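Side-chain contact in ribulose bisphosphate carboxylase (Hyperthermus butylicus DSM 5456, PDB 6HUN), which probably catalyses the addition of carbon dioxide and water to ribulose 1,5-bisphosphate, giving two molecules of 3-phosphoglycerate, in an archaeal AMP degradation pathway: residues D204-A209 / H293-F298. Numbering follows the deposited sequence.
Sequences DDENFA and HGHRAF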
loop_
_atom_site.group_PDB
_atom_site.type_symbol
_atom_site.label_atom_id
_atom_site.label_comp_id
_atom_site.label_asym_id
_atom_site.label_seq_id
_atom_site.Cartn_x
_atom_site.Cartn_y
_atom_site.Cartn_z
ATOM N N ASP A 204 0.811 -14.812 15.541
ATOM C CA ASP A 204 -0.464 -14.810 14.864
ATOM C C ASP A 204 -0.234 -14.876 13.369
ATOM O O ASP A 204 0.761 -14.357 12.856
ATOM C CB ASP A 204 -1.216 -13.496 15.152
ATOM C CG ASP A 204 -1.944 -13.493 16.457
ATOM O OD1 ASP A 204 -2.057 -14.563 17.176
ATOM O OD2 ASP A 204 -2.396 -12.368 16.776
ATOM N N ASP A 205 -1.193 -15.414 12.638
ATOM C CA ASP A 205 -1.007 -15.278 11.201
ATOM C C ASP A 205 -1.465 -13.890 10.742
ATOM O O ASP A 205 -2.093 -13.136 11.491
ATOM C CB ASP A 205 -1.731 -16.392 10.455
ATOM C CG ASP A 205 -0.979 -16.834 9.194
ATOM O OD1 ASP A 205 0.259 -17.022 9.240
ATOM O OD2 ASP A 205 -1.622 -16.981 8.143
ATOM N N GLU A 206 -1.105 -13.534 9.485
ATOM C CA GLU A 206 -1.299 -12.172 8.984
ATOM C C GLU A 206 -2.759 -11.752 8.930
ATOM O O GLU A 206 -3.050 -10.544 8.975
ATOM C CB GLU A 206 -0.654 -12.034 7.592
ATOM C CG GLU A 206 -1.424 -12.708 6.472
ATOM C CD GLU A 206 -1.300 -14.214 6.471
ATOM O OE1 GLU A 206 -2.163 -14.864 5.827
ATOM O OE2 GLU A 206 -0.352 -14.749 7.113
ATOM N N ASN A 207 -3.687 -12.675 8.852
ATOM C CA ASN A 207 -5.076 -12.251 8.714
ATOM C C ASN A 207 -5.831 -12.427 10.011
ATOM O O ASN A 207 -7.053 -12.293 10.048
ATOM C CB ASN A 207 -5.768 -12.948 7.515
ATOM C CG ASN A 207 -5.922 -14.426 7.688
ATOM O OD1 ASN A 207 -5.346 -15.003 8.589
ATOM N ND2 ASN A 207 -6.742 -15.054 6.844
ATOM N N PHE A 208 -5.117 -12.699 11.100
ATOM C CA PHE A 208 -5.749 -12.711 12.415
ATOM C C PHE A 208 -5.820 -11.267 12.876
ATOM O O PHE A 208 -4.848 -10.520 12.715
ATOM C CB PHE A 208 -4.939 -13.543 13.383
ATOM C CG PHE A 208 -5.766 -14.293 14.370
ATOM C CD1 PHE A 208 -7.132 -14.032 14.503
ATOM C CD2 PHE A 208 -5.182 -15.232 15.203
ATOM C CE1 PHE A 208 -7.921 -14.695 15.429
ATOM C CE2 PHE A 208 -5.958 -15.902 16.134
ATOM C CZ PHE A 208 -7.344 -15.625 16.249
ATOM N N ALA A 209 -6.997 -10.836 13.337
ATOM C CA ALA A 209 -7.149 -9.467 13.814
ATOM C C ALA A 209 -8.050 -9.523 15.041
ATOM O O ALA A 209 -7.634 -10.032 16.092
ATOM C CB ALA A 209 -7.733 -8.543 12.726
ATOM N N HIS A 293 7.065 -6.643 14.988
ATOM C CA HIS A 293 7.249 -7.572 13.888
ATOM C C HIS A 293 6.483 -7.016 12.682
ATOM O O HIS A 293 5.252 -6.926 12.718
ATOM C CB HIS A 293 6.721 -8.943 14.271
ATOM C CG HIS A 293 6.967 -9.994 13.229
ATOM N ND1 HIS A 293 7.870 -11.020 13.413
ATOM C CD2 HIS A 293 6.429 -10.178 12.003
ATOM C CE1 HIS A 293 7.853 -11.807 12.350
ATOM N NE2 HIS A 293 7.011 -11.302 11.463
ATOM N N GLY A 294 7.193 -6.669 11.607
ATOM C CA GLY A 294 6.488 -6.216 10.409
ATOM C C GLY A 294 6.157 -7.335 9.428
ATOM O O GLY A 294 7.060 -8.079 8.983
ATOM N N HIS A 295 4.868 -7.553 9.137
ATOM C CA HIS A 295 4.477 -8.606 8.214
ATOM C C HIS A 295 4.311 -7.942 6.852
ATOM O O HIS A 295 3.634 -6.941 6.746
ATOM C CB HIS A 295 3.163 -9.254 8.655
ATOM C CG HIS A 295 2.876 -10.516 7.931
ATOM N ND1 HIS A 295 2.492 -10.523 6.601
ATOM C CD2 HIS A 295 3.069 -11.822 8.283
ATOM C CE1 HIS A 295 2.380 -11.782 6.191
ATOM N NE2 HIS A 295 2.713 -12.590 7.193
ATOM N N ARG A 296 4.867 -8.529 5.801
ATOM C CA ARG A 296 4.837 -7.822 4.511
ATOM C C ARG A 296 3.706 -8.247 3.571
ATOM O O ARG A 296 3.810 -7.996 2.372
ATOM C CB ARG A 296 6.184 -8.016 3.804
ATOM C CG ARG A 296 6.530 -9.533 3.717
ATOM C CD ARG A 296 7.863 -9.793 2.875
ATOM N NE ARG A 296 7.996 -11.209 2.552
ATOM C CZ ARG A 296 8.773 -11.703 1.593
ATOM N NH1 ARG A 296 9.539 -10.881 0.863
ATOM N NH2 ARG A 296 8.772 -13.008 1.355
ATOM N N ALA A 297 2.609 -8.835 4.077
ATOM C CA ALA A 297 1.512 -9.224 3.190
ATOM C C ALA A 297 1.109 -8.068 2.285
ATOM O O ALA A 297 1.050 -6.928 2.754
ATOM C CB ALA A 297 0.320 -9.672 4.058
ATOM N N PHE A 298 0.928 -8.384 0.990
ATOM C CA PHE A 298 0.532 -7.570 -0.157
ATOM C C PHE A 298 1.757 -7.226 -0.997
ATOM O O PHE A 298 1.645 -6.883 -2.186
ATOM C CB PHE A 298 -0.182 -6.245 0.232
ATOM C CG PHE A 298 -0.611 -5.439 -0.972
ATOM C CD1 PHE A 298 -1.539 -5.983 -1.874
ATOM C CD2 PHE A 298 -0.020 -4.170 -1.225
ATOM C CE1 PHE A 298 -1.981 -5.215 -2.994
ATOM C CE2 PHE A 298 -0.525 -3.359 -2.348
ATOM C CZ PHE A 298 -1.457 -3.922 -3.212
#
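Glu206 and His295 face each other with their CA atoms 6.8 Å apart, the first in a type I turn running from Asp205 to Phe208, the second closing strand 291-295. Glu206 lays its CB over the centre of the imidazole, 3.4 Å from the ring centroid and 14° off the ring normal, a clear CH-pi contact. The bend of its chain at chi2 (-75°) leaves OE2 above the ring plane on the CB side, beyond NE2 and 3.7 Å from His295 NE2, with carboxylate and ring planes 37° apart. The polar end of Glu206 is held instead by Lys179, in a salt bridge to OE1. In the eight-stranded parallel TIM barrel, 204-209 is the loop after strand 201-203, while 293-298 runs off the C-terminal end of strand 291-295, where the active site lies: Asp205 and Glu206 are predicted magnesium ligands, His295 a predicted proton acceptor, and a calcium ion sits about 4 Å from the His295 side chain. Ala297 N, in the loop after the strand, donates to His295 ND1 at 3.0 Å, tilted from the ring plane, and restrains the ring's rotation. Exchanging His295 for an alanine would probably leave Glu206 CB without the ring face it packs on and Ala297 N without its acceptor. Ala297 CB touches Glu206 CG more loosely, at 4.3 Å, while Asn125 of the second subunit packs against both Glu206 and His295.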